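Local coordinates for 199aa long hypothetical Trp repressor binding protein (Sulfolobus tokodaii, PDB 2ZKI), which probably acts as a WrbA-type, FMN-dependent NAD(P)H:quinone oxidoreductase of flavodoxin-like fold, assembled as a tetramer, at the interface of chains A and B and the interface of chains A and C. Residues are numbered along the deposited sequence; one frame, centred on the assembly and turned at random. Chains: chain A/B/C, 199aa long hypothetical Trp repressor binding protein.

Chain A takes part in two different two-fold interfaces, with neighbouring surfaces. Contact 1 and contact 3 belong to the A-B interface: their C-alpha centres lie about 11 Å apart, they share A:Arg81 and A:Tyr82, and both draw on helix 87-95 of chain B. Contact 2 belongs to the A-C interface, centred about 9 Å from contact 1 and about 19 Å from contact 3. It shares A:Gly83 and A:Gly122 with contact 1, and helix 125-130 of chain A serves both. Loops expected to surround the flavin in WrbA proteins may thus be shaped by more than one subunit, consistent with a tetramer as the working unit.

Contact 1: the interface of chains A and B. Residues chain A 81-84, 121-122, 129; chain B 90, 132-133, 136-137.
The hydroxyl OG1 of B:Thr132 takes part in two hydrogen bonds with chain A, one given and one received. It donates to the backbone carbonyl O of A:Tyr82 at 2.9 Å, in the carbonyl plane and on a lone pair, and it accepts from the side-chain amide ND2 of A:Asn84 at 2.7 Å. A chi1 of 63° sets OG1 between the backbone N and carbonyl carbon of its own residue, at the start of helix 132-137, and turns its methyl tip to tip with that of A:Thr129. A:Thr129 OG1 donates within chain A to the carbonyl O of A:Gly83 at 2.8 Å, which probably steadies the loop. The CA of A:Tyr82 sits over the imidazole face of B:His136, 3.5 Å from the ring centroid, while A:Gly121 O lies in plane at that ring's edge. Beyond, B:Phe137 turns its edge to the phenol of A:Tyr82, CE1 standing over the centre with the planes 63° apart; B:Tyr133 runs parallel alongside. In WrbA proteins this loop and histidine belong to the flavin site, so the pocket is probably built across subunits. From helix 87-95, bent B:Lys90 delivers its amine NZ to the carbonyl O of A:Arg81 at 2.9 Å, on a lone pair.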
loop_
_atom_site.group_PDB
_atom_site.type_symbol
_atom_site.label_atom_id
_atom_site.label_comp_id
_atom_site.label_asym_id
_atom_site.label_seq_id
_atom_site.Cartn_x
_atom_site.Cartn_y
_atom_site.Cartn_z
ATOM N N ARG A 81 -13.843 -1.837 3.974
ATOM C CA ARG A 81 -14.635 -0.717 3.491
ATOM C C ARG A 81 -13.890 -0.032 2.350
ATOM O O ARG A 81 -13.295 1.039 2.518
ATOM C CB ARG A 81 -14.986 0.257 4.623
ATOM C CG ARG A 81 -15.974 -0.302 5.649
ATOM C CD ARG A 81 -17.328 -0.633 5.031
ATOM N NE ARG A 81 -17.898 -1.856 5.597
ATOM C CZ ARG A 81 -18.836 -1.892 6.539
ATOM N NH1 ARG A 81 -19.335 -0.767 7.039
ATOM N NH2 ARG A 81 -19.282 -3.062 6.978
ATOM N N TYR A 82 -13.938 -0.686 1.190
ATOM C CA TYR A 82 -13.298 -0.219 -0.044
ATOM C C TYR A 82 -11.775 -0.159 0.091
ATOM O O TYR A 82 -11.137 0.833 -0.274
ATOM C CB TYR A 82 -13.908 1.115 -0.513
ATOM C CG TYR A 82 -15.416 1.151 -0.369
ATOM C CD1 TYR A 82 -16.024 1.945 0.603
ATOM C CD2 TYR A 82 -16.233 0.365 -1.186
ATOM C CE1 TYR A 82 -17.411 1.970 0.746
ATOM C CE2 TYR A 82 -17.617 0.382 -1.050
ATOM C CZ TYR A 82 -18.198 1.185 -0.084
ATOM O OH TYR A 82 -19.565 1.201 0.053
ATOM N N GLY A 83 -11.210 -1.240 0.626
ATOM C CA GLY A 83 -9.761 -1.402 0.751
ATOM C C GLY A 83 -9.177 -0.864 2.040
ATOM O O GLY A 83 -8.001 -1.068 2.327
ATOM N N ASN A 84 -10.004 -0.162 2.809
ATOM C CA ASN A 84 -9.601 0.397 4.092
ATOM C C ASN A 84 -10.478 -0.143 5.209
ATOM O O ASN A 84 -11.459 -0.846 4.949
ATOM C CB ASN A 84 -9.682 1.927 4.056
ATOM C CG ASN A 84 -8.418 2.576 3.516
ATOM O OD1 ASN A 84 -7.923 3.544 4.088
ATOM N ND2 ASN A 84 -7.893 2.052 2.414
ATOM N N GLY A 121 -12.197 -8.719 -3.042
ATOM C CA GLY A 121 -12.765 -7.404 -2.764
ATOM C C GLY A 121 -12.283 -6.754 -1.480
ATOM O O GLY A 121 -13.035 -6.018 -0.827
ATOM N N GLY A 122 -11.030 -7.023 -1.116
ATOM C CA GLY A 122 -10.407 -6.369 0.031
ATOM C C GLY A 122 -9.938 -7.305 1.125
ATOM O O GLY A 122 -9.864 -6.911 2.289
ATOM N N THR A 129 -3.333 -1.616 4.249
ATOM C CA THR A 129 -3.668 -0.224 4.539
ATOM C C THR A 129 -3.732 0.030 6.047
ATOM O O THR A 129 -3.210 1.033 6.531
ATOM C CB THR A 129 -4.991 0.217 3.862
ATOM O OG1 THR A 129 -6.054 -0.652 4.266
ATOM C CG2 THR A 129 -4.860 0.194 2.340
ATOM N N LYS B 90 -13.411 8.968 6.416
ATOM C CA LYS B 90 -13.623 7.535 6.229
ATOM C C LYS B 90 -15.072 7.138 6.483
ATOM O O LYS B 90 -15.621 6.306 5.757
ATOM C CB LYS B 90 -12.688 6.718 7.126
ATOM C CG LYS B 90 -12.695 5.210 6.870
ATOM C CD LYS B 90 -11.858 4.824 5.655
ATOM C CE LYS B 90 -12.710 4.605 4.411
ATOM N NZ LYS B 90 -13.384 3.273 4.417
ATOM N N THR B 132 -7.368 3.190 -2.600
ATOM C CA THR B 132 -8.095 1.914 -2.659
ATOM C C THR B 132 -9.590 2.129 -2.904
ATOM O O THR B 132 -10.223 1.358 -3.630
ATOM C CB THR B 132 -7.900 1.049 -1.386
ATOM O OG1 THR B 132 -8.425 1.737 -0.246
ATOM C CG2 THR B 132 -6.433 0.728 -1.160
ATOM N N TYR B 133 -10.138 3.183 -2.304
ATOM C CA TYR B 133 -11.525 3.586 -2.527
ATOM C C TYR B 133 -11.867 3.642 -4.024
ATOM O O TYR B 133 -12.915 3.154 -4.449
ATOM C CB TYR B 133 -11.787 4.944 -1.865
ATOM C CG TYR B 133 -13.209 5.450 -1.996
ATOM C CD1 TYR B 133 -13.564 6.332 -3.016
ATOM C CD2 TYR B 133 -14.196 5.052 -1.097
ATOM C CE1 TYR B 133 -14.868 6.801 -3.144
ATOM C CE2 TYR B 133 -15.500 5.517 -1.214
ATOM C CZ TYR B 133 -15.829 6.389 -2.240
ATOM O OH TYR B 133 -17.119 6.850 -2.359
ATOM N N HIS B 136 -12.475 0.201 -5.929
ATOM C CA HIS B 136 -13.752 -0.451 -5.668
ATOM C C HIS B 136 -14.911 0.242 -6.376
ATOM O O HIS B 136 -15.928 -0.388 -6.679
ATOM C CB HIS B 136 -14.018 -0.518 -4.167
ATOM C CG HIS B 136 -13.074 -1.414 -3.424
ATOM N ND1 HIS B 136 -13.467 -2.616 -2.873
ATOM C CD2 HIS B 136 -11.758 -1.280 -3.132
ATOM C CE1 HIS B 136 -12.434 -3.184 -2.277
ATOM N NE2 HIS B 136 -11.384 -2.393 -2.419
ATOM N N PHE B 137 -14.748 1.537 -6.637
ATOM C CA PHE B 137 -15.774 2.346 -7.299
ATOM C C PHE B 137 -15.548 2.467 -8.806
ATOM O O PHE B 137 -16.409 2.978 -9.528
ATOM C CB PHE B 137 -15.842 3.741 -6.667
ATOM C CG PHE B 137 -16.688 3.811 -5.428
ATOM C CD1 PHE B 137 -16.255 3.240 -4.234
ATOM C CD2 PHE B 137 -17.916 4.463 -5.451
ATOM C CE1 PHE B 137 -17.043 3.306 -3.081
ATOM C CE2 PHE B 137 -18.709 4.543 -4.302
ATOM C CZ PHE B 137 -18.270 3.964 -3.115
#

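Contact 2: the interface of chains A and C. Residues chain A 83, 120, 122, 124-125, 128, 161; chain C 122, 124-125, 128, 161.
A:Glu124 and C:Glu124 cross obliquely about the two-fold axis, carboxylates stacked with planes 28° apart, each reaching the start of helix 125-130 opposite; this carboxylate-to-helix-N-terminus contact probably holds A to C in the tetramer. Their torsions differ: CG of A:Glu124 sits in the crowded position between N and carbonyl carbon (chi1 57°), that of C:Glu124 anti to the carbonyl carbon (chi1 -49°), and both side chains are extended beyond CG. C:Glu124 OE2 accepts from A:Glu124 N at 3.0 Å and A:Thr125 N, both from above the carboxylate plane, and from A:Thr125 OG1 on its anti lone pair. A:Glu124 OE2 takes C:Glu124 N at 2.8 Å from above its plane, C:Thr125 N on its anti lone pair, and C:Thr125 OG1. These amides probably offset the nearness of two acidic groups. A:Thr125 OG1 and the phenol OH of C:Tyr161 hydrogen-bond tip to tip at 2.8 Å, as do C:Thr125 and A:Tyr161. Threonine OG1 cannot donate to both partners; if its proton goes to OE2, the tyrosine OH probably donates to OG1. A:Thr125 CG2 packs against C:Leu128 CD2, and C:Thr125 CG2 against A:Leu128 CD2. Water 1 joins A:Glu124 OE1 and C:Glu124 OE1, and bonds to the imidazole ND1 of A:His120 at 3.0 Å.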
loop_
_atom_site.group_PDB
_atom_site.type_symbol
_atom_site.label_atom_id
_atom_site.label_comp_id
_atom_site.label_asym_id
_atom_site.label_seq_id
_atom_site.Cartn_x
_atom_site.Cartn_y
_atom_site.Cartn_z
ATOM N N GLY A 83 -11.210 -1.240 0.626
ATOM C CA GLY A 83 -9.761 -1.402 0.751
ATOM C C GLY A 83 -9.177 -0.864 2.040
ATOM O O GLY A 83 -8.001 -1.068 2.327
ATOM N N HIS A 120 -11.968 -11.270 -4.262
ATOM C CA HIS A 120 -10.822 -10.359 -4.185
ATOM C C HIS A 120 -11.274 -8.913 -3.984
ATOM O O HIS A 120 -10.793 -7.997 -4.660
ATOM C CB HIS A 120 -9.922 -10.486 -5.421
ATOM C CG HIS A 120 -9.619 -11.900 -5.809
ATOM N ND1 HIS A 120 -8.957 -12.778 -4.978
ATOM C CD2 HIS A 120 -9.887 -12.588 -6.945
ATOM C CE1 HIS A 120 -8.836 -13.946 -5.581
ATOM N NE2 HIS A 120 -9.390 -13.858 -6.776
ATOM N N GLY A 122 -11.030 -7.023 -1.116
ATOM C CA GLY A 122 -10.407 -6.369 0.031
ATOM C C GLY A 122 -9.938 -7.305 1.125
ATOM O O GLY A 122 -9.864 -6.911 2.289
ATOM N N GLU A 124 -6.934 -8.611 1.337
ATOM C CA GLU A 124 -5.503 -8.448 1.585
ATOM C C GLU A 124 -5.025 -6.995 1.601
ATOM O O GLU A 124 -4.073 -6.670 2.313
ATOM C CB GLU A 124 -4.686 -9.296 0.599
ATOM C CG GLU A 124 -4.954 -8.993 -0.866
ATOM C CD GLU A 124 -4.495 -10.091 -1.807
ATOM O OE1 GLU A 124 -4.910 -11.255 -1.633
ATOM O OE2 GLU A 124 -3.734 -9.778 -2.740
ATOM N N THR A 125 -5.684 -6.128 0.829
ATOM C CA THR A 125 -5.349 -4.693 0.805
ATOM C C THR A 125 -5.755 -3.978 2.090
ATOM O O THR A 125 -5.041 -3.092 2.559
ATOM C CB THR A 125 -5.973 -3.943 -0.398
ATOM O OG1 THR A 125 -7.298 -4.430 -0.643
ATOM C CG2 THR A 125 -5.123 -4.120 -1.645
ATOM N N LEU A 128 -3.048 -4.389 4.507
ATOM C CA LEU A 128 -1.888 -3.577 4.129
ATOM C C LEU A 128 -2.104 -2.090 4.433
ATOM O O LEU A 128 -1.173 -1.392 4.834
ATOM C CB LEU A 128 -1.528 -3.782 2.651
ATOM C CG LEU A 128 -0.243 -3.111 2.145
ATOM C CD1 LEU A 128 1.000 -3.879 2.592
ATOM C CD2 LEU A 128 -0.266 -2.980 0.632
ATOM N N TYR A 161 -1.627 -12.417 4.829
ATOM C CA TYR A 161 -1.802 -11.087 5.405
ATOM C C TYR A 161 -2.591 -11.129 6.712
ATOM O O TYR A 161 -2.323 -10.349 7.626
ATOM C CB TYR A 161 -2.473 -10.156 4.389
ATOM C CG TYR A 161 -1.645 -9.930 3.143
ATOM C CD1 TYR A 161 -1.776 -10.765 2.033
ATOM C CD2 TYR A 161 -0.723 -8.887 3.076
ATOM C CE1 TYR A 161 -1.014 -10.562 0.886
ATOM C CE2 TYR A 161 0.045 -8.675 1.936
ATOM C CZ TYR A 161 -0.106 -9.515 0.844
ATOM O OH TYR A 161 0.650 -9.308 -0.288
ATOM N N GLY C 122 -2.004 -12.364 -3.294
ATOM C CA GLY C 122 -1.488 -11.290 -4.139
ATOM C C GLY C 122 -2.355 -10.934 -5.333
ATOM O O GLY C 122 -1.840 -10.613 -6.404
ATOM N N GLU C 124 -4.907 -8.536 -4.948
ATOM C CA GLU C 124 -5.233 -7.125 -4.730
ATOM C C GLU C 124 -3.972 -6.291 -4.476
ATOM O O GLU C 124 -3.725 -5.299 -5.168
ATOM C CB GLU C 124 -6.200 -6.969 -3.548
ATOM C CG GLU C 124 -7.423 -7.889 -3.558
ATOM C CD GLU C 124 -7.989 -8.138 -2.160
ATOM O OE1 GLU C 124 -8.682 -9.158 -1.969
ATOM O OE2 GLU C 124 -7.733 -7.329 -1.242
ATOM N N THR C 125 -3.183 -6.707 -3.486
ATOM C CA THR C 125 -1.995 -5.974 -3.042
ATOM C C THR C 125 -0.937 -5.780 -4.126
ATOM O O THR C 125 -0.302 -4.728 -4.193
ATOM C CB THR C 125 -1.341 -6.642 -1.814
ATOM O OG1 THR C 125 -1.165 -8.043 -2.060
ATOM C CG2 THR C 125 -2.204 -6.453 -0.579
ATOM N N LEU C 128 -1.902 -2.849 -6.204
ATOM C CA LEU C 128 -1.729 -1.624 -5.430
ATOM C C LEU C 128 -0.255 -1.232 -5.297
ATOM O O LEU C 128 0.074 -0.047 -5.308
ATOM C CB LEU C 128 -2.399 -1.745 -4.052
ATOM C CG LEU C 128 -2.534 -0.485 -3.178
ATOM C CD1 LEU C 128 -3.464 0.558 -3.798
ATOM C CD2 LEU C 128 -3.004 -0.847 -1.781
ATOM N N TYR C 161 -9.750 -4.382 -8.447
ATOM C CA TYR C 161 -8.396 -3.890 -8.684
ATOM C C TYR C 161 -7.904 -4.201 -10.094
ATOM O O TYR C 161 -7.148 -3.424 -10.678
ATOM C CB TYR C 161 -7.436 -4.462 -7.637
ATOM C CG TYR C 161 -7.722 -3.962 -6.238
ATOM C CD1 TYR C 161 -8.645 -4.614 -5.418
ATOM C CD2 TYR C 161 -7.079 -2.827 -5.736
ATOM C CE1 TYR C 161 -8.919 -4.151 -4.136
ATOM C CE2 TYR C 161 -7.344 -2.357 -4.454
ATOM C CZ TYR C 161 -8.265 -3.024 -3.661
ATOM O OH TYR C 161 -8.534 -2.567 -2.395
HETATM O O HOH W 1 -7.373 -11.519 -2.742
#

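Contact 3: the interface of chains A and B. Residues chain A 43-45, 81-82; chain B 91, 93-95.
An extended loop of chain A, with A:Leu44 and A:Pro45 in polyproline-like backbone conformation, runs past the C-terminal half of helix 87-95 of chain B. At one end, hydroxyl meets hydroxyl: A:Thr43 OG1 and B:Thr91 OG1 hydrogen-bond at 3.0 Å, either one able to donate. B:Thr91 has OG1 anti to its carbonyl carbon (chi1 -51°), which leaves its methyl CG2 facing the backbone of A:Leu44, 3.8 Å from CA. One branch of that leucine does the work further along: CD2 touches B:Asp94 CB, the leucine and aspartate side chains lying nearly perpendicular, and meets the methyl CG2 of B:Thr95 at 3.9 Å as these two run antiparallel past one another. The same methyl lies against ring carbons CG and CD of A:Pro45. A:Arg81 contributes its aliphatic stem, CB and CG passing across the carboxylate of B:Asp94. The guanidinium plane is turned 66° from the carboxylate, and A:Arg81 NH1 stays 4.5 Å from B:Asp94 OD1, so any attraction is long-range. Water 2 bridges the phenol OH of A:Tyr82 and the carbonyl O of B:Asp94, 2.7 Å from the latter. Mixing methyl packing with a hydroxyl pair and a water bridge, this patch probably extends the A-B interface and helps orient its subunits in the tetramer.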
loop_
_atom_site.group_PDB
_atom_site.type_symbol
_atom_site.label_atom_id
_atom_site.label_comp_id
_atom_site.label_asym_id
_atom_site.label_seq_id
_atom_site.Cartn_x
_atom_site.Cartn_y
_atom_site.Cartn_z
ATOM N N THR A 43 -19.867 5.322 14.357
ATOM C CA THR A 43 -19.709 6.708 13.917
ATOM C C THR A 43 -20.641 7.080 12.765
ATOM O O THR A 43 -20.823 8.264 12.467
ATOM C CB THR A 43 -18.248 7.017 13.511
ATOM O OG1 THR A 43 -17.823 6.098 12.495
ATOM C CG2 THR A 43 -17.316 6.914 14.716
ATOM N N LEU A 44 -21.227 6.072 12.120
ATOM C CA LEU A 44 -22.173 6.291 11.026
ATOM C C LEU A 44 -23.376 7.106 11.499
ATOM O O LEU A 44 -23.866 6.891 12.609
ATOM C CB LEU A 44 -22.647 4.956 10.435
ATOM C CG LEU A 44 -21.716 4.133 9.536
ATOM C CD1 LEU A 44 -22.312 2.759 9.297
ATOM C CD2 LEU A 44 -21.432 4.823 8.207
ATOM N N PRO A 45 -23.843 8.060 10.667
ATOM C CA PRO A 45 -25.040 8.846 10.982
ATOM C C PRO A 45 -26.298 7.974 11.075
ATOM O O PRO A 45 -26.355 6.925 10.429
ATOM C CB PRO A 45 -25.142 9.817 9.798
ATOM C CG PRO A 45 -24.371 9.178 8.704
ATOM C CD PRO A 45 -23.250 8.464 9.380
ATOM N N ARG A 81 -13.843 -1.837 3.974
ATOM C CA ARG A 81 -14.635 -0.717 3.491
ATOM C C ARG A 81 -13.890 -0.032 2.350
ATOM O O ARG A 81 -13.295 1.039 2.518
ATOM C CB ARG A 81 -14.986 0.257 4.623
ATOM C CG ARG A 81 -15.974 -0.302 5.649
ATOM C CD ARG A 81 -17.328 -0.633 5.031
ATOM N NE ARG A 81 -17.898 -1.856 5.597
ATOM C CZ ARG A 81 -18.836 -1.892 6.539
ATOM N NH1 ARG A 81 -19.335 -0.767 7.039
ATOM N NH2 ARG A 81 -19.282 -3.062 6.978
ATOM N N TYR A 82 -13.938 -0.686 1.190
ATOM C CA TYR A 82 -13.298 -0.219 -0.044
ATOM C C TYR A 82 -11.775 -0.159 0.091
ATOM O O TYR A 82 -11.137 0.833 -0.274
ATOM C CB TYR A 82 -13.908 1.115 -0.513
ATOM C CG TYR A 82 -15.416 1.151 -0.369
ATOM C CD1 TYR A 82 -16.024 1.945 0.603
ATOM C CD2 TYR A 82 -16.233 0.365 -1.186
ATOM C CE1 TYR A 82 -17.411 1.970 0.746
ATOM C CE2 TYR A 82 -17.617 0.382 -1.050
ATOM C CZ TYR A 82 -18.198 1.185 -0.084
ATOM O OH TYR A 82 -19.565 1.201 0.053
ATOM N N THR B 91 -15.685 7.736 7.506
ATOM C CA THR B 91 -17.085 7.461 7.825
ATOM C C THR B 91 -18.010 7.978 6.728
ATOM O O THR B 91 -18.987 7.318 6.377
ATOM C CB THR B 91 -17.494 8.036 9.189
ATOM O OG1 THR B 91 -16.554 7.615 10.184
ATOM C CG2 THR B 91 -18.877 7.544 9.586
ATOM N N LEU B 93 -17.218 8.235 3.516
ATOM C CA LEU B 93 -17.036 7.332 2.381
ATOM C C LEU B 93 -17.758 5.998 2.589
ATOM O O LEU B 93 -18.085 5.302 1.627
ATOM C CB LEU B 93 -15.549 7.118 2.085
ATOM C CG LEU B 93 -14.729 8.325 1.610
ATOM C CD1 LEU B 93 -13.270 7.945 1.406
ATOM C CD2 LEU B 93 -15.296 8.941 0.342
ATOM N N ASP B 94 -18.010 5.655 3.849
ATOM C CA ASP B 94 -18.780 4.463 4.182
ATOM C C ASP B 94 -20.263 4.652 3.875
ATOM O O ASP B 94 -20.967 3.682 3.580
ATOM C CB ASP B 94 -18.579 4.082 5.651
ATOM C CG ASP B 94 -17.191 3.520 5.934
ATOM O OD1 ASP B 94 -16.954 3.092 7.085
ATOM O OD2 ASP B 94 -16.338 3.499 5.016
ATOM N N THR B 95 -20.730 5.900 3.939
ATOM C CA THR B 95 -22.128 6.222 3.628
ATOM C C THR B 95 -22.399 6.189 2.123
ATOM O O THR B 95 -23.555 6.106 1.696
ATOM C CB THR B 95 -22.582 7.592 4.218
ATOM O OG1 THR B 95 -21.973 8.670 3.497
ATOM C CG2 THR B 95 -22.235 7.703 5.699
HETATM O O HOH W 2 -20.159 1.146 2.966
#